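Local atomic coordinates of xenavidin (Xenopus tropicalis, PDB entry 2UZ2), a protein that binds biotin inside an antiparallel beta-barrel of the avidin family and assembles from four copies of its chain. Residues W12-G17 and G33-S38; V39-S44 and W96-S101; G64-W69 and I75-G80. All blocks are in the same frame, centred on the assembly; numbering follows the deposited sequence.

Contact 1: residues W12-G17 and G33-S38; sequences WRNKLG and GTYFTS. With BTN (biotin), chain D.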
loop_
_atom_site.group_PDB
_atom_site.type_symbol
_atom_site.label_atom_id
_atom_site.label_comp_id
_atom_site.label_asym_id
_atom_site.label_seq_id
_atom_site.Cartn_x
_atom_site.Cartn_y
_atom_site.Cartn_z
ATOM N N TRP B 12 -4.002 12.197 -20.453
ATOM C CA TRP B 12 -4.281 10.811 -20.124
ATOM C C TRP B 12 -5.555 10.785 -19.293
ATOM O O TRP B 12 -5.894 11.766 -18.633
ATOM C CB TRP B 12 -3.164 10.251 -19.245
ATOM C CG TRP B 12 -1.771 10.344 -19.847
ATOM C CD1 TRP B 12 -0.910 11.424 -19.790
ATOM C CD2 TRP B 12 -1.081 9.317 -20.568
ATOM N NE1 TRP B 12 0.269 11.116 -20.449
ATOM C CE2 TRP B 12 0.189 9.827 -20.920
ATOM C CE3 TRP B 12 -1.416 7.997 -20.941
ATOM C CZ2 TRP B 12 1.132 9.068 -21.645
ATOM C CZ3 TRP B 12 -0.479 7.253 -21.680
ATOM C CH2 TRP B 12 0.768 7.785 -22.003
ATOM N N ARG B 13 -6.235 9.644 -19.306
ATOM C CA ARG B 13 -7.407 9.481 -18.445
ATOM C C ARG B 13 -7.331 8.148 -17.745
ATOM O O ARG B 13 -6.784 7.184 -18.282
ATOM C CB ARG B 13 -8.692 9.509 -19.274
ATOM C CG ARG B 13 -8.783 8.477 -20.385
ATOM C CD ARG B 13 -10.211 8.342 -20.949
ATOM N NE ARG B 13 -11.089 7.567 -20.074
ATOM C CZ ARG B 13 -12.255 8.003 -19.597
ATOM N NH1 ARG B 13 -12.708 9.211 -19.921
ATOM N NH2 ARG B 13 -12.975 7.226 -18.800
ATOM N N ASN B 14 -7.897 8.070 -16.556
ATOM C CA ASN B 14 -8.051 6.735 -15.958
ATOM C C ASN B 14 -9.484 6.235 -16.037
ATOM O O ASN B 14 -10.352 6.903 -16.587
ATOM C CB ASN B 14 -7.481 6.684 -14.545
ATOM C CG ASN B 14 -8.257 7.551 -13.554
ATOM O OD1 ASN B 14 -9.422 7.869 -13.778
ATOM N ND2 ASN B 14 -7.593 7.922 -12.440
ATOM N N LYS B 15 -9.748 5.054 -15.472
ATOM C CA LYS B 15 -11.053 4.438 -15.626
ATOM C C LYS B 15 -12.150 5.218 -14.894
ATOM O O LYS B 15 -13.332 5.106 -15.248
ATOM C CB LYS B 15 -10.993 2.947 -15.223
ATOM C CG LYS B 15 -9.802 2.204 -15.931
ATOM C CD LYS B 15 -9.655 0.707 -15.568
ATOM C CE LYS B 15 -10.262 -0.193 -16.622
ATOM N NZ LYS B 15 -10.073 -1.648 -16.317
ATOM N N LEU B 16 -11.759 6.003 -13.888
ATOM C CA LEU B 16 -12.688 6.872 -13.147
ATOM C C LEU B 16 -13.053 8.134 -13.937
ATOM O O LEU B 16 -14.023 8.823 -13.590
ATOM C CB LEU B 16 -12.108 7.258 -11.786
ATOM C CG LEU B 16 -11.757 6.175 -10.755
ATOM C CD1 LEU B 16 -10.645 6.669 -9.773
ATOM C CD2 LEU B 16 -13.001 5.758 -10.051
ATOM N N GLY B 17 -12.316 8.417 -15.010
ATOM C CA GLY B 17 -12.548 9.609 -15.859
ATOM C C GLY B 17 -11.684 10.804 -15.499
ATOM O O GLY B 17 -11.763 11.868 -16.158
ATOM N N GLY B 33 2.653 19.507 -14.520
ATOM C CA GLY B 33 1.373 19.417 -15.184
ATOM C C GLY B 33 0.237 19.651 -14.221
ATOM O O GLY B 33 0.382 20.353 -13.213
ATOM N N THR B 34 -0.903 19.105 -14.590
ATOM C CA THR B 34 -2.100 19.255 -13.745
ATOM C C THR B 34 -2.892 17.967 -13.681
ATOM O O THR B 34 -2.789 17.101 -14.545
ATOM C CB THR B 34 -3.039 20.359 -14.259
ATOM O OG1 THR B 34 -3.455 20.077 -15.612
ATOM C CG2 THR B 34 -2.363 21.722 -14.210
ATOM N N TYR B 35 -3.741 17.888 -12.668
ATOM C CA TYR B 35 -4.602 16.713 -12.517
ATOM C C TYR B 35 -6.003 17.204 -12.210
ATOM O O TYR B 35 -6.224 18.077 -11.335
ATOM C CB TYR B 35 -4.083 15.857 -11.370
ATOM C CG TYR B 35 -4.599 14.458 -11.409
ATOM C CD1 TYR B 35 -3.808 13.415 -11.936
ATOM C CD2 TYR B 35 -5.829 14.150 -10.874
ATOM C CE1 TYR B 35 -4.275 12.099 -11.937
ATOM C CE2 TYR B 35 -6.306 12.827 -10.900
ATOM C CZ TYR B 35 -5.505 11.820 -11.438
ATOM O OH TYR B 35 -6.030 10.524 -11.429
ATOM N N PHE B 36 -6.974 16.648 -12.922
ATOM C CA PHE B 36 -8.337 16.978 -12.631
ATOM C C PHE B 36 -9.061 15.697 -12.211
ATOM O O PHE B 36 -9.332 14.798 -13.039
ATOM C CB PHE B 36 -9.100 17.645 -13.772
ATOM C CG PHE B 36 -10.476 18.073 -13.330
ATOM C CD1 PHE B 36 -10.675 19.329 -12.827
ATOM C CD2 PHE B 36 -11.529 17.160 -13.298
ATOM C CE1 PHE B 36 -11.927 19.739 -12.389
ATOM C CE2 PHE B 36 -12.798 17.532 -12.823
ATOM C CZ PHE B 36 -12.993 18.837 -12.359
ATOM N N THR B 37 -9.359 15.594 -10.934
ATOM C CA THR B 37 -9.978 14.335 -10.475
ATOM C C THR B 37 -11.505 14.280 -10.660
ATOM O O THR B 37 -12.217 15.256 -10.427
ATOM C CB THR B 37 -9.619 14.015 -9.011
ATOM O OG1 THR B 37 -10.150 12.725 -8.703
ATOM C CG2 THR B 37 -10.222 15.051 -8.072
ATOM N N SER B 38 -12.019 13.120 -11.059
ATOM C CA SER B 38 -13.456 12.950 -11.227
ATOM C C SER B 38 -14.085 12.499 -9.915
ATOM O O SER B 38 -15.327 12.451 -9.787
ATOM C CB SER B 38 -13.752 11.946 -12.336
ATOM O OG SER B 38 -13.577 12.542 -13.601
HETATM C C11 BTN D . -9.626 15.084 -1.533
HETATM O O11 BTN D . -9.255 15.333 -0.362
HETATM O O12 BTN D . -10.839 14.819 -1.717
HETATM C C10 BTN D . -8.651 15.106 -2.696
HETATM C C9 BTN D . -9.175 14.348 -3.911
HETATM C C8 BTN D . -8.711 12.880 -3.889
HETATM C C7 BTN D . -8.734 12.229 -5.261
HETATM C C2 BTN D . -8.238 10.776 -5.235
HETATM S S1 BTN D . -6.588 10.708 -4.986
HETATM C C6 BTN D . -6.470 9.045 -5.741
HETATM C C5 BTN D . -7.644 8.774 -6.667
HETATM N N1 BTN D . -7.346 8.839 -8.101
HETATM C C3 BTN D . -8.080 9.798 -8.685
HETATM O O3 BTN D . -8.309 9.952 -10.065
HETATM N N2 BTN D . -8.624 10.586 -7.762
HETATM C C4 BTN D . -8.617 9.931 -6.462
HETATM O O HOH W 1 -15.827 11.144 -15.205
#
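Gly17 and Ser38 bring the two backbones together, their CA atoms 5.8 Å apart, where the type I beta turn from Asn14 to Gly17 ends beside the loop that follows strand 30-36. In the avidin barrel these two strands are not neighbours, because strand 19-25 runs between them, and their side chains meet instead around the urea end of biotin. The ureido oxygen O3 is gripped from both segments. Tyr35 OH donates to O3 at 2.7 Å, with O3 lying at the edge of the ring. Asn14 ND2 donates to O3 at 3.2 Å and 159°. Amide and phenol planes stand 65° apart, converging on one acceptor rather than bonding each other. Asn14 OD1 takes the backbone N-H of Ser18, which fixes the rotation of the amide with its NH2 toward biotin. Tyr35 reaches O3 because its CG lies anti to the backbone N (chi1 -162°). A phenylalanine here would probably leave O3 short of one donor and less firmly polarised. Thr37 serves the neighbouring urea nitrogen: it gives its hydroxyl proton to Val39 O, leaving OG1 to accept from biotin N2 at 2.8 Å.

Contact 2: residues V39-S44 and W96-S101; sequences VSLTNS and WLLRSS. With BTN (biotin), chain D.
Leu41 and Leu98 meet tip to tip, and the apolar part of this contact is almost entirely theirs: Leu41 CD1 lies 3.8 Å from Leu98 CD2. Leu98 carries its CG anti to the backbone N (chi1 162°), a choice that brings CD2 between Leu41 and the ligand, 4.0 Å from the sulfur S1 of biotin. Trp109 of the fourth subunit packs on the same leucine. Two residues earlier on strand 90-99, Trp96 offers a face to the thiolane ring, whose C6 sits 3.5 Å above the plane and over its centre, while the NE1 of Trp96 is held by Asn117 OD1. From the opposing loop Val39 CG2 comes within 3.6 Å of biotin N2. Segment 39-44 belongs to the loop between strands 30-36 and 49-55, which in avidins folds over the open end of the barrel as a lid on the bound vitamin. The polar interactions come from the backbone of that lid. Two successive amides donate to the carboxylate oxygen O12: Leu41 N reaches O12 at 2.7 Å and 144°, and Thr42 N reaches O12 at 3.2 Å and 168°. Thr42 also shapes the loop, since its OG1 accepts from Ser44 N at 3.1 Å in an ST turn. On the strand side, Arg99 starts away from the lid, and its NH2 is hydrogen-bonded to Asn108 OD1 and to Gln81 OE1 of the third subunit.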
loop_
_atom_site.group_PDB
_atom_site.type_symbol
_atom_site.label_atom_id
_atom_site.label_comp_id
_atom_site.label_asym_id
_atom_site.label_seq_id
_atom_site.Cartn_x
_atom_site.Cartn_y
_atom_site.Cartn_z
ATOM N N VAL B 39 -13.228 12.193 -8.944
ATOM C CA VAL B 39 -13.627 11.734 -7.604
ATOM C C VAL B 39 -12.887 12.427 -6.454
ATOM O O VAL B 39 -11.757 12.828 -6.588
ATOM C CB VAL B 39 -13.519 10.189 -7.436
ATOM C CG1 VAL B 39 -14.455 9.485 -8.409
ATOM C CG2 VAL B 39 -12.088 9.718 -7.565
ATOM N N SER B 40 -13.554 12.587 -5.314
ATOM C CA SER B 40 -12.865 13.179 -4.177
ATOM C C SER B 40 -13.436 12.645 -2.877
ATOM O O SER B 40 -14.457 11.983 -2.876
ATOM C CB SER B 40 -12.983 14.707 -4.225
ATOM O OG SER B 40 -14.342 15.091 -4.167
ATOM N N LEU B 41 -12.718 12.884 -1.786
ATOM C CA LEU B 41 -13.222 12.587 -0.439
ATOM C C LEU B 41 -14.135 13.732 0.008
ATOM O O LEU B 41 -15.212 13.514 0.591
ATOM C CB LEU B 41 -12.054 12.451 0.544
ATOM C CG LEU B 41 -10.999 11.386 0.332
ATOM C CD1 LEU B 41 -9.804 11.631 1.220
ATOM C CD2 LEU B 41 -11.608 10.032 0.639
ATOM N N THR B 42 -13.688 14.960 -0.279
ATOM C CA THR B 42 -14.378 16.188 0.120
ATOM C C THR B 42 -15.674 16.452 -0.658
ATOM O O THR B 42 -15.886 15.880 -1.731
ATOM C CB THR B 42 -13.439 17.424 -0.017
ATOM O OG1 THR B 42 -14.045 18.547 0.621
ATOM C CG2 THR B 42 -13.159 17.795 -1.495
ATOM N N ASN B 43 -16.518 17.317 -0.098
ATOM C CA ASN B 43 -17.718 17.783 -0.801
ATOM C C ASN B 43 -17.470 19.127 -1.481
ATOM O O ASN B 43 -18.352 19.668 -2.160
ATOM C CB ASN B 43 -18.941 17.838 0.127
ATOM C CG ASN B 43 -19.664 16.506 0.221
ATOM O OD1 ASN B 43 -19.317 15.540 -0.463
ATOM N ND2 ASN B 43 -20.673 16.449 1.073
ATOM N N SER B 44 -16.248 19.643 -1.329
ATOM C CA SER B 44 -15.847 20.903 -1.967
ATOM C C SER B 44 -15.789 20.707 -3.470
ATOM O O SER B 44 -15.632 19.582 -3.939
ATOM C CB SER B 44 -14.486 21.399 -1.443
ATOM O OG SER B 44 -14.544 21.613 -0.034
ATOM N N TRP B 96 -1.056 4.475 -6.116
ATOM C CA TRP B 96 -1.072 5.773 -5.478
ATOM C C TRP B 96 -1.283 5.687 -3.976
ATOM O O TRP B 96 -1.807 4.690 -3.500
ATOM C CB TRP B 96 -2.161 6.706 -6.094
ATOM C CG TRP B 96 -3.550 6.108 -6.216
ATOM C CD1 TRP B 96 -4.097 5.545 -7.323
ATOM C CD2 TRP B 96 -4.551 6.048 -5.202
ATOM N NE1 TRP B 96 -5.390 5.115 -7.074
ATOM C CE2 TRP B 96 -5.699 5.417 -5.777
ATOM C CE3 TRP B 96 -4.607 6.452 -3.864
ATOM C CZ2 TRP B 96 -6.884 5.201 -5.058
ATOM C CZ3 TRP B 96 -5.812 6.208 -3.133
ATOM C CH2 TRP B 96 -6.917 5.612 -3.744
ATOM N N LEU B 97 -0.840 6.721 -3.256
ATOM C CA LEU B 97 -1.176 6.874 -1.833
ATOM C C LEU B 97 -1.830 8.233 -1.703
ATOM O O LEU B 97 -1.279 9.233 -2.175
ATOM C CB LEU B 97 0.110 6.849 -0.978
ATOM C CG LEU B 97 0.900 5.536 -0.912
ATOM C CD1 LEU B 97 2.293 5.765 -0.221
ATOM C CD2 LEU B 97 0.059 4.447 -0.190
ATOM N N LEU B 98 -2.986 8.254 -1.044
ATOM C CA LEU B 98 -3.733 9.477 -0.769
ATOM C C LEU B 98 -3.652 9.771 0.726
ATOM O O LEU B 98 -4.133 8.992 1.565
ATOM C CB LEU B 98 -5.184 9.280 -1.210
ATOM C CG LEU B 98 -6.273 10.211 -0.672
ATOM C CD1 LEU B 98 -6.021 11.664 -0.974
ATOM C CD2 LEU B 98 -7.615 9.751 -1.252
ATOM N N ARG B 99 -2.999 10.888 1.030
ATOM C CA ARG B 99 -2.843 11.346 2.398
ATOM C C ARG B 99 -3.922 12.337 2.764
ATOM O O ARG B 99 -4.044 13.380 2.112
ATOM C CB ARG B 99 -1.461 12.004 2.589
ATOM C CG ARG B 99 -1.295 12.567 4.006
ATOM C CD ARG B 99 -1.118 11.441 5.026
ATOM N NE ARG B 99 -1.498 11.869 6.374
ATOM C CZ ARG B 99 -1.049 11.297 7.493
ATOM N NH1 ARG B 99 -0.173 10.298 7.422
ATOM N NH2 ARG B 99 -1.475 11.717 8.677
ATOM N N SER B 100 -4.677 12.036 3.812
ATOM C CA SER B 100 -5.604 13.044 4.320
ATOM C C SER B 100 -5.032 13.728 5.543
ATOM O O SER B 100 -4.211 13.161 6.277
ATOM C CB SER B 100 -6.976 12.458 4.610
ATOM O OG SER B 100 -6.863 11.231 5.296
ATOM N N SER B 101 -5.462 14.966 5.757
ATOM C CA SER B 101 -5.019 15.714 6.899
ATOM C C SER B 101 -5.758 15.320 8.183
ATOM O O SER B 101 -6.978 15.514 8.321
ATOM C CB SER B 101 -5.155 17.208 6.597
ATOM O OG SER B 101 -4.834 17.945 7.743
HETATM C C11 BTN D . -9.626 15.084 -1.533
HETATM O O11 BTN D . -9.255 15.333 -0.362
HETATM O O12 BTN D . -10.839 14.819 -1.717
HETATM C C10 BTN D . -8.651 15.106 -2.696
HETATM C C9 BTN D . -9.175 14.348 -3.911
HETATM C C8 BTN D . -8.711 12.880 -3.889
HETATM C C7 BTN D . -8.734 12.229 -5.261
HETATM C C2 BTN D . -8.238 10.776 -5.235
HETATM S S1 BTN D . -6.588 10.708 -4.986
HETATM C C6 BTN D . -6.470 9.045 -5.741
HETATM C C5 BTN D . -7.644 8.774 -6.667
HETATM N N1 BTN D . -7.346 8.839 -8.101
HETATM C C3 BTN D . -8.080 9.798 -8.685
HETATM O O3 BTN D . -8.309 9.952 -10.065
HETATM N N2 BTN D . -8.624 10.586 -7.762
HETATM C C4 BTN D . -8.617 9.931 -6.462
#

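Contact 3: residues G64-W69 and I75-G80; sequences GFTVHW and ITVWTG. With BTN (biotin), chain D.
Thr76 OG1 lies between a tryptophan and the ligand: Trp69 NE1 donates to it at 2.9 Å and 152°, and the sulfur S1 of biotin approaches to 3.1 Å. The hydroxyl lies in the plane of the indole, so the bond holds Trp69 at its edge and settles how the ring is turned. One face of that ring is then covered by Val67 CG1, while the opposite face supports the valeryl chain of biotin, with C9 3.9 Å above its centre. Thr76 places CG2 anti to its backbone N (chi1 -55° for OG1), and this methyl rests on one face of Trp78. The other face of Trp78 meets Phe65, whose CE1 comes to 3.3 Å from Trp78 CE3. The planes of these two rings are 17° from parallel but slid apart with little overlap, and Trp78 CB stands over the Phe65 face in a CH-pi contact. Val67 CG2 presses on the same indole, 3.3 Å from Trp78 CZ3, and the Trp69 side chain crosses that of Trp78 at about a right angle, with its CZ2 at the edge of the Trp78 ring. The backbones are zipped by a reciprocal pair between Phe65 and Trp78 and by Val67 N to Thr76 O at 2.8 Å; the return bond from Thr76 N to Val67 O is weak. Thr66, Ile75 and Val77 project to the outer face, where Thr66 CG2 lies 3.6 Å from Ile75 CG2. That face meets the third subunit, whose Lys56 takes the polar end of His68. Such an antiparallel hairpin, with aromatic rings turned into the barrel, is typical of the biotin pocket of avidins.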
loop_
_atom_site.group_PDB
_atom_site.type_symbol
_atom_site.label_atom_id
_atom_site.label_comp_id
_atom_site.label_asym_id
_atom_site.label_seq_id
_atom_site.Cartn_x
_atom_site.Cartn_y
_atom_site.Cartn_z
ATOM N N GLY B 64 7.182 9.125 -11.136
ATOM C CA GLY B 64 6.363 9.373 -9.945
ATOM C C GLY B 64 5.973 10.825 -9.937
ATOM O O GLY B 64 6.684 11.658 -10.508
ATOM N N PHE B 65 4.864 11.152 -9.275
ATOM C CA PHE B 65 4.515 12.574 -9.137
ATOM C C PHE B 65 3.614 12.816 -7.952
ATOM O O PHE B 65 3.011 11.877 -7.426
ATOM C CB PHE B 65 3.871 13.140 -10.426
ATOM C CG PHE B 65 2.574 12.437 -10.828
ATOM C CD1 PHE B 65 1.339 12.901 -10.362
ATOM C CD2 PHE B 65 2.606 11.370 -11.713
ATOM C CE1 PHE B 65 0.174 12.292 -10.778
ATOM C CE2 PHE B 65 1.434 10.726 -12.122
ATOM C CZ PHE B 65 0.200 11.198 -11.633
ATOM N N THR B 66 3.542 14.069 -7.542
ATOM C CA THR B 66 2.678 14.465 -6.400
ATOM C C THR B 66 1.656 15.459 -6.931
ATOM O O THR B 66 2.046 16.368 -7.699
ATOM C CB THR B 66 3.525 15.205 -5.344
ATOM O OG1 THR B 66 4.653 14.395 -4.933
ATOM C CG2 THR B 66 2.677 15.644 -4.127
ATOM N N VAL B 67 0.396 15.331 -6.484
ATOM C CA VAL B 67 -0.628 16.315 -6.805
ATOM C C VAL B 67 -0.927 17.101 -5.551
ATOM O O VAL B 67 -1.172 16.531 -4.503
ATOM C CB VAL B 67 -1.913 15.673 -7.360
ATOM C CG1 VAL B 67 -3.005 16.726 -7.538
ATOM C CG2 VAL B 67 -1.621 15.037 -8.725
ATOM N N HIS B 68 -0.877 18.421 -5.665
ATOM C CA HIS B 68 -1.156 19.349 -4.555
ATOM C C HIS B 68 -2.600 19.837 -4.701
ATOM O O HIS B 68 -2.857 20.856 -5.313
ATOM C CB HIS B 68 -0.137 20.487 -4.678
ATOM C CG HIS B 68 -0.216 21.546 -3.618
ATOM N ND1 HIS B 68 -0.876 21.394 -2.422
ATOM C CD2 HIS B 68 0.353 22.774 -3.581
ATOM C CE1 HIS B 68 -0.767 22.512 -1.716
ATOM N NE2 HIS B 68 0.012 23.348 -2.386
ATOM N N TRP B 69 -3.547 19.080 -4.141
ATOM C CA TRP B 69 -4.970 19.359 -4.402
ATOM C C TRP B 69 -5.271 20.794 -4.012
ATOM O O TRP B 69 -4.982 21.206 -2.881
ATOM C CB TRP B 69 -5.875 18.404 -3.603
ATOM C CG TRP B 69 -5.614 16.977 -3.961
ATOM C CD1 TRP B 69 -5.020 16.038 -3.168
ATOM C CD2 TRP B 69 -5.906 16.332 -5.212
ATOM N NE1 TRP B 69 -4.927 14.833 -3.844
ATOM C CE2 TRP B 69 -5.457 14.993 -5.107
ATOM C CE3 TRP B 69 -6.501 16.764 -6.415
ATOM C CZ2 TRP B 69 -5.588 14.055 -6.160
ATOM C CZ3 TRP B 69 -6.615 15.838 -7.477
ATOM C CH2 TRP B 69 -6.175 14.500 -7.336
ATOM N N ILE B 75 -3.034 15.278 -0.015
ATOM C CA ILE B 75 -1.980 15.168 -1.031
ATOM C C ILE B 75 -2.093 13.754 -1.577
ATOM O O ILE B 75 -2.495 12.841 -0.848
ATOM C CB ILE B 75 -0.569 15.322 -0.403
ATOM C CG1 ILE B 75 -0.293 16.764 0.096
ATOM C CG2 ILE B 75 0.495 14.814 -1.389
ATOM C CD1 ILE B 75 -0.079 17.813 -1.014
ATOM N N THR B 76 -1.837 13.577 -2.867
ATOM C CA THR B 76 -1.748 12.212 -3.415
ATOM C C THR B 76 -0.464 12.085 -4.210
ATOM O O THR B 76 -0.076 13.034 -4.910
ATOM C CB THR B 76 -2.933 11.876 -4.322
ATOM O OG1 THR B 76 -4.150 12.098 -3.596
ATOM C CG2 THR B 76 -2.869 10.405 -4.808
ATOM N N VAL B 77 0.174 10.927 -4.075
ATOM C CA VAL B 77 1.369 10.597 -4.883
ATOM C C VAL B 77 1.058 9.366 -5.708
ATOM O O VAL B 77 0.347 8.476 -5.252
ATOM C CB VAL B 77 2.657 10.393 -4.029
ATOM C CG1 VAL B 77 3.101 11.747 -3.357
ATOM C CG2 VAL B 77 2.486 9.284 -2.943
ATOM N N TRP B 78 1.580 9.345 -6.935
ATOM C CA TRP B 78 1.472 8.174 -7.818
ATOM C C TRP B 78 2.856 7.760 -8.252
ATOM O O TRP B 78 3.732 8.608 -8.498
ATOM C CB TRP B 78 0.759 8.535 -9.123
ATOM C CG TRP B 78 -0.743 8.679 -9.086
ATOM C CD1 TRP B 78 -1.654 7.796 -9.599
ATOM C CD2 TRP B 78 -1.497 9.822 -8.658
ATOM N NE1 TRP B 78 -2.928 8.309 -9.516
ATOM C CE2 TRP B 78 -2.860 9.545 -8.928
ATOM C CE3 TRP B 78 -1.153 11.050 -8.056
ATOM C CZ2 TRP B 78 -3.883 10.448 -8.617
ATOM C CZ3 TRP B 78 -2.168 11.952 -7.761
ATOM C CH2 TRP B 78 -3.501 11.659 -8.031
ATOM N N THR B 79 3.036 6.459 -8.429
ATOM C CA THR B 79 4.246 5.967 -9.115
ATOM C C THR B 79 3.891 4.795 -10.019
ATOM O O THR B 79 2.984 3.992 -9.714
ATOM C CB THR B 79 5.393 5.641 -8.128
ATOM O OG1 THR B 79 6.585 5.366 -8.858
ATOM C CG2 THR B 79 5.103 4.408 -7.258
ATOM N N GLY B 80 4.584 4.675 -11.142
ATOM C CA GLY B 80 4.180 3.651 -12.085
ATOM C C GLY B 80 5.180 3.482 -13.177
ATOM O O GLY B 80 6.297 3.997 -13.097
HETATM C C11 BTN D . -9.626 15.084 -1.533
HETATM O O11 BTN D . -9.255 15.333 -0.362
HETATM O O12 BTN D . -10.839 14.819 -1.717
HETATM C C10 BTN D . -8.651 15.106 -2.696
HETATM C C9 BTN D . -9.175 14.348 -3.911
HETATM C C8 BTN D . -8.711 12.880 -3.889
HETATM C C7 BTN D . -8.734 12.229 -5.261
HETATM C C2 BTN D . -8.238 10.776 -5.235
HETATM S S1 BTN D . -6.588 10.708 -4.986
HETATM C C6 BTN D . -6.470 9.045 -5.741
HETATM C C5 BTN D . -7.644 8.774 -6.667
HETATM N N1 BTN D . -7.346 8.839 -8.101
HETATM C C3 BTN D . -8.080 9.798 -8.685
HETATM O O3 BTN D . -8.309 9.952 -10.065
HETATM N N2 BTN D . -8.624 10.586 -7.762
HETATM C C4 BTN D . -8.617 9.931 -6.462
#

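How the contacts relate
The three contacts surround one biotin, overlapping on it from ureido end to carboxylate, and illustrate how a barrel gathers a site from distant parts of its chain. Their centres are 12 to 14 Å apart, and all reach the single eight-stranded sheet. Contact 1 closes before the other two open, while contact 3 is nested inside the long loop that contact 2 closes. Contacts 2 and 3 are joined in the sheet, since strands 75-84 and 90-99 are neighbours, and both also touch the third subunit. Tyr35 packs on Trp69 and Trp78, linking contacts 1 and 3, and Leu16 on Val39 links contacts 1 and 2. Ligand binding and tetramer assembly thus draw on the same strands.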